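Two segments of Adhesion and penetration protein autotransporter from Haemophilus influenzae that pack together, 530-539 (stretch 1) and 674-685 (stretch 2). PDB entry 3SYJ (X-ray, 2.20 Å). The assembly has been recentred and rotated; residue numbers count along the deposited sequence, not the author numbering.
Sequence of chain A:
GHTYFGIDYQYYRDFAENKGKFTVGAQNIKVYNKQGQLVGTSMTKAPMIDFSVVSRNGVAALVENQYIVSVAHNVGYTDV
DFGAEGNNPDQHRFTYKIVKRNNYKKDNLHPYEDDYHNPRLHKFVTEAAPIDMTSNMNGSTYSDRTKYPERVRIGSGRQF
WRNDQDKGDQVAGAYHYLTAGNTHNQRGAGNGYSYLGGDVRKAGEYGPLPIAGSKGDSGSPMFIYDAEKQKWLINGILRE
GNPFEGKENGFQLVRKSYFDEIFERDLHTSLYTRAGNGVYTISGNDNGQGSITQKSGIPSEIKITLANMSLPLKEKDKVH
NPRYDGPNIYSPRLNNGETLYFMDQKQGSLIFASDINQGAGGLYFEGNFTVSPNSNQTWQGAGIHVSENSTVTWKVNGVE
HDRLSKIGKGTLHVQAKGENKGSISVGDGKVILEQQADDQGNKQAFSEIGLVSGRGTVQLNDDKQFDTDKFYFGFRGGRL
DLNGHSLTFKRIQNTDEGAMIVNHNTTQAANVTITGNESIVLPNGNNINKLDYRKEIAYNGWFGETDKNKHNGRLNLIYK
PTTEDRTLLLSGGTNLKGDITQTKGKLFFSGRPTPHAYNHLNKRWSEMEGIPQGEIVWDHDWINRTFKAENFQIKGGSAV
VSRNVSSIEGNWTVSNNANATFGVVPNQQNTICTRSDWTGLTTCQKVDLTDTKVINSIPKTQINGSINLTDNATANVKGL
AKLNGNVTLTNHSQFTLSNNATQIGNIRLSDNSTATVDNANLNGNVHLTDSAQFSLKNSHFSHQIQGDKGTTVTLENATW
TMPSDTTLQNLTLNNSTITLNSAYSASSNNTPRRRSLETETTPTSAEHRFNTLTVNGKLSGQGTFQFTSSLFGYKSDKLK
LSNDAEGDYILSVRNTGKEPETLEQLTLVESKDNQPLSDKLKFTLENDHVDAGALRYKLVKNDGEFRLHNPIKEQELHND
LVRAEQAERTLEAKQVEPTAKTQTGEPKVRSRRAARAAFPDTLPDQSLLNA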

# COMPACT_ATOMS: atom_id res chain seq x y z
N LYS A 530 -50.50 11.23 -21.62
CA LYS A 530 -50.09 11.45 -20.24
C LYS A 530 -48.59 11.29 -20.02
O LYS A 530 -48.03 11.92 -19.13
CB LYS A 530 -50.84 10.47 -19.33
CG LYS A 530 -51.29 11.07 -18.00
CD LYS A 530 -52.33 12.17 -18.25
CE LYS A 530 -52.78 12.83 -16.95
NZ LYS A 530 -53.64 11.96 -16.08
N LEU A 531 -47.95 10.44 -20.82
CA LEU A 531 -46.51 10.18 -20.66
C LEU A 531 -45.68 11.45 -20.83
O LEU A 531 -44.57 11.55 -20.32
CB LEU A 531 -46.03 9.11 -21.64
CG LEU A 531 -46.14 7.65 -21.22
CD1 LEU A 531 -47.58 7.30 -21.00
CD2 LEU A 531 -45.55 6.73 -22.27
N ASP A 532 -46.22 12.43 -21.56
CA ASP A 532 -45.51 13.66 -21.87
C ASP A 532 -45.66 14.73 -20.80
O ASP A 532 -45.08 15.81 -20.92
CB ASP A 532 -45.98 14.22 -23.22
CG ASP A 532 -45.59 13.34 -24.39
OD1 ASP A 532 -44.46 12.79 -24.36
OD2 ASP A 532 -46.39 13.19 -25.33
N TYR A 533 -46.45 14.46 -19.77
CA TYR A 533 -46.74 15.49 -18.78
C TYR A 533 -46.49 15.04 -17.36
O TYR A 533 -46.99 15.64 -16.41
CB TYR A 533 -48.17 16.01 -18.96
CG TYR A 533 -48.40 16.52 -20.36
CD1 TYR A 533 -48.02 17.80 -20.73
CD2 TYR A 533 -48.97 15.70 -21.33
CE1 TYR A 533 -48.22 18.27 -22.02
CE2 TYR A 533 -49.18 16.15 -22.62
CZ TYR A 533 -48.80 17.44 -22.95
OH TYR A 533 -49.00 17.90 -24.23
N ARG A 534 -45.69 13.98 -17.23
CA ARG A 534 -45.38 13.41 -15.93
C ARG A 534 -43.99 13.85 -15.47
O ARG A 534 -43.13 14.18 -16.28
CB ARG A 534 -45.45 11.89 -15.99
CG ARG A 534 -46.87 11.34 -16.10
CD ARG A 534 -47.62 11.54 -14.80
NE ARG A 534 -47.01 10.81 -13.69
CZ ARG A 534 -47.44 9.64 -13.22
NH1 ARG A 534 -48.49 9.06 -13.78
NH2 ARG A 534 -46.82 9.05 -12.21
N LYS A 535 -43.79 13.86 -14.16
CA LYS A 535 -42.50 14.20 -13.58
C LYS A 535 -41.50 13.07 -13.81
O LYS A 535 -40.30 13.30 -13.87
CB LYS A 535 -42.63 14.50 -12.09
CG LYS A 535 -43.24 15.87 -11.81
CD LYS A 535 -43.19 16.24 -10.33
CE LYS A 535 -44.43 15.78 -9.58
NZ LYS A 535 -44.70 16.69 -8.41
N GLU A 536 -42.03 11.86 -13.93
CA GLU A 536 -41.20 10.66 -14.06
C GLU A 536 -41.19 10.14 -15.48
O GLU A 536 -42.24 9.95 -16.10
CB GLU A 536 -41.73 9.55 -13.15
CG GLU A 536 -41.95 9.96 -11.71
CD GLU A 536 -43.33 10.55 -11.49
OE1 GLU A 536 -44.06 10.74 -12.48
OE2 GLU A 536 -43.67 10.82 -10.32
N ILE A 537 -39.99 9.90 -16.00
CA ILE A 537 -39.83 9.21 -17.27
C ILE A 537 -38.91 8.03 -17.03
O ILE A 537 -38.21 7.99 -16.03
CB ILE A 537 -39.23 10.12 -18.37
CG1 ILE A 537 -37.80 10.55 -18.00
CG2 ILE A 537 -40.13 11.32 -18.60
CD1 ILE A 537 -37.18 11.53 -18.99
N ALA A 538 -38.92 7.07 -17.95
CA ALA A 538 -38.16 5.86 -17.72
C ALA A 538 -37.58 5.32 -19.01
O ALA A 538 -38.09 5.58 -20.09
CB ALA A 538 -39.06 4.81 -17.06
N TYR A 539 -36.49 4.58 -18.87
CA TYR A 539 -35.88 3.92 -20.01
C TYR A 539 -35.62 2.47 -19.63
O TYR A 539 -34.82 2.19 -18.74
CB TYR A 539 -34.57 4.62 -20.39
CG TYR A 539 -33.85 4.00 -21.56
CD1 TYR A 539 -34.40 4.06 -22.84
CD2 TYR A 539 -32.62 3.37 -21.40
CE1 TYR A 539 -33.74 3.50 -23.92
CE2 TYR A 539 -31.95 2.80 -22.48
CZ TYR A 539 -32.52 2.87 -23.74
OH TYR A 539 -31.89 2.31 -24.83
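Stretch 2, residues 674-685: TRSDWTGLTTCQ

No direct hydrogen bond joins these two stretches; the polar links that pass the angle tests run through two waters, beside direct packing. Water 1 donates to Glu536 O (2.8 Å) and accepts from Thr682 N (2.9 Å), while water 2 donates to Glu536 OE2 (2.7 Å) and accepts from Cys684 N (2.6 Å). Stretch 2 is a hairpin: strand 674-675 runs out, a turn reverses the chain, and strand 682-685 returns, paired through Thr683 N to Thr674 O (2.9 Å) and Thr674 N to Thr683 O (3.1 Å). Gly680 suits the turn because its phi/psi of 81/-2 would jam a CB against the preceding carbonyl; a CB would also lie 3.4 Å from Leu531 CD2. Within the turn, Thr679 OG1 accepts from Leu681 N at 3.1 Å.

Strand 682-685 crosses strand 536-539 at 115°, neither parallel nor antiparallel, with the axes approaching to 6.7 Å. Extended backbones alternate their side chains, so Glu536 and Ala538 point toward stretch 2 while Ile537 and Tyr539 point away. Thr682 points back toward stretch 1: its CB lies 3.8 Å from Glu536 CB, and its OG1 3.2 Å from Ala538 CB. Ala538 presents only a methyl here, and Ala538 CB also lies 4.0 Å from Arg675 NE. Farther along, Glu536 CG lies 4.2 Å from Cys684 SG.

At the other end, the 3-10 segment 530-532 brings Leu531 against the turn. Its CD1 lies 3.7 Å from Thr679 O, and Leu531 CD1 lies 4.4 Å from Leu681 CD2, an apolar contact between two branched aliphatic chains. Arg534 points toward stretch 2, with NH1 3.2 Å from Leu681 CD2. Its NH2 comes within 2.9 Å of Thr682 O, but the angle is too poor for a hydrogen bond; the guanidinium forms a salt bridge within stretch 1, Arg534 NE to Glu536 OE1 at 3.2 Å.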

# COMPACT_ATOMS: atom_id res chain seq x y z
N THR A 674 -41.02 2.11 -10.34
CA THR A 674 -41.36 1.06 -11.30
C THR A 674 -42.22 1.63 -12.41
O THR A 674 -43.03 2.53 -12.17
CB THR A 674 -42.16 -0.08 -10.63
OG1 THR A 674 -43.34 0.47 -10.05
CG2 THR A 674 -41.34 -0.77 -9.55
N ARG A 675 -42.03 1.12 -13.62
CA ARG A 675 -42.85 1.52 -14.76
C ARG A 675 -43.86 0.42 -15.12
O ARG A 675 -43.52 -0.76 -15.17
CB ARG A 675 -42.00 1.88 -15.98
CG ARG A 675 -42.83 1.85 -17.26
CD ARG A 675 -42.52 2.96 -18.25
NE ARG A 675 -41.57 2.52 -19.25
CZ ARG A 675 -41.59 2.86 -20.54
NH1 ARG A 675 -42.53 3.65 -21.04
NH2 ARG A 675 -40.65 2.38 -21.34
N SER A 676 -45.10 0.82 -15.38
CA SER A 676 -46.14 -0.13 -15.71
C SER A 676 -46.00 -0.58 -17.15
O SER A 676 -45.99 0.25 -18.06
CB SER A 676 -47.51 0.50 -15.51
OG SER A 676 -48.50 -0.21 -16.23
N ASP A 677 -45.88 -1.89 -17.36
CA ASP A 677 -45.87 -2.46 -18.71
C ASP A 677 -47.17 -2.16 -19.44
O ASP A 677 -47.20 -2.06 -20.68
CB ASP A 677 -45.65 -3.98 -18.66
CG ASP A 677 -44.22 -4.35 -18.33
OD1 ASP A 677 -43.30 -3.56 -18.64
OD2 ASP A 677 -44.00 -5.45 -17.77
N TRP A 678 -48.25 -2.03 -18.68
CA TRP A 678 -49.58 -1.90 -19.25
C TRP A 678 -49.88 -0.49 -19.75
O TRP A 678 -50.56 -0.32 -20.76
CB TRP A 678 -50.66 -2.36 -18.26
CG TRP A 678 -52.02 -2.43 -18.90
CD1 TRP A 678 -53.01 -1.49 -18.82
CD2 TRP A 678 -52.52 -3.47 -19.75
NE1 TRP A 678 -54.10 -1.88 -19.56
CE2 TRP A 678 -53.83 -3.09 -20.14
CE3 TRP A 678 -52.00 -4.68 -20.22
CZ2 TRP A 678 -54.61 -3.88 -20.98
CZ3 TRP A 678 -52.78 -5.46 -21.05
CH2 TRP A 678 -54.07 -5.06 -21.42
N THR A 679 -49.37 0.52 -19.05
CA THR A 679 -49.66 1.90 -19.41
C THR A 679 -48.43 2.70 -19.83
O THR A 679 -48.56 3.77 -20.44
CB THR A 679 -50.29 2.64 -18.24
OG1 THR A 679 -49.33 2.74 -17.18
CG2 THR A 679 -51.52 1.88 -17.74
N GLY A 680 -47.24 2.20 -19.52
CA GLY A 680 -46.03 2.94 -19.80
C GLY A 680 -45.74 3.99 -18.75
O GLY A 680 -44.73 4.68 -18.83
N LEU A 681 -46.63 4.13 -17.77
CA LEU A 681 -46.47 5.12 -16.69
C LEU A 681 -45.46 4.73 -15.61
O LEU A 681 -45.40 3.58 -15.19
CB LEU A 681 -47.81 5.40 -16.04
CG LEU A 681 -48.63 6.46 -16.77
CD1 LEU A 681 -50.05 6.49 -16.21
CD2 LEU A 681 -47.96 7.81 -16.65
N THR A 682 -44.70 5.71 -15.13
CA THR A 682 -43.72 5.44 -14.08
C THR A 682 -44.21 5.98 -12.75
O THR A 682 -44.71 7.10 -12.68
CB THR A 682 -42.34 6.06 -14.41
OG1 THR A 682 -41.90 5.59 -15.69
CG2 THR A 682 -41.30 5.68 -13.36
N THR A 683 -44.07 5.19 -11.70
CA THR A 683 -44.52 5.61 -10.37
C THR A 683 -43.40 5.46 -9.35
O THR A 683 -42.76 4.41 -9.28
CB THR A 683 -45.73 4.80 -9.92
OG1 THR A 683 -46.83 5.05 -10.81
CG2 THR A 683 -46.13 5.19 -8.51
N CYS A 684 -43.17 6.50 -8.57
CA CYS A 684 -42.20 6.44 -7.48
C CYS A 684 -42.91 6.64 -6.16
O CYS A 684 -43.61 7.63 -5.98
CB CYS A 684 -41.12 7.51 -7.63
SG CYS A 684 -40.05 7.29 -9.05
N GLN A 685 -42.73 5.71 -5.23
CA GLN A 685 -43.44 5.77 -3.97
C GLN A 685 -42.74 4.97 -2.87
O GLN A 685 -42.06 3.97 -3.14
CB GLN A 685 -44.85 5.21 -4.15
CG GLN A 685 -44.87 3.70 -4.11
CD GLN A 685 -46.03 3.11 -4.89
OE1 GLN A 685 -47.18 3.48 -4.67
NE2 GLN A 685 -45.72 2.18 -5.79
O HOH W 1 -44.58 8.45 -16.14
O HOH W 2 -44.44 8.79 -8.64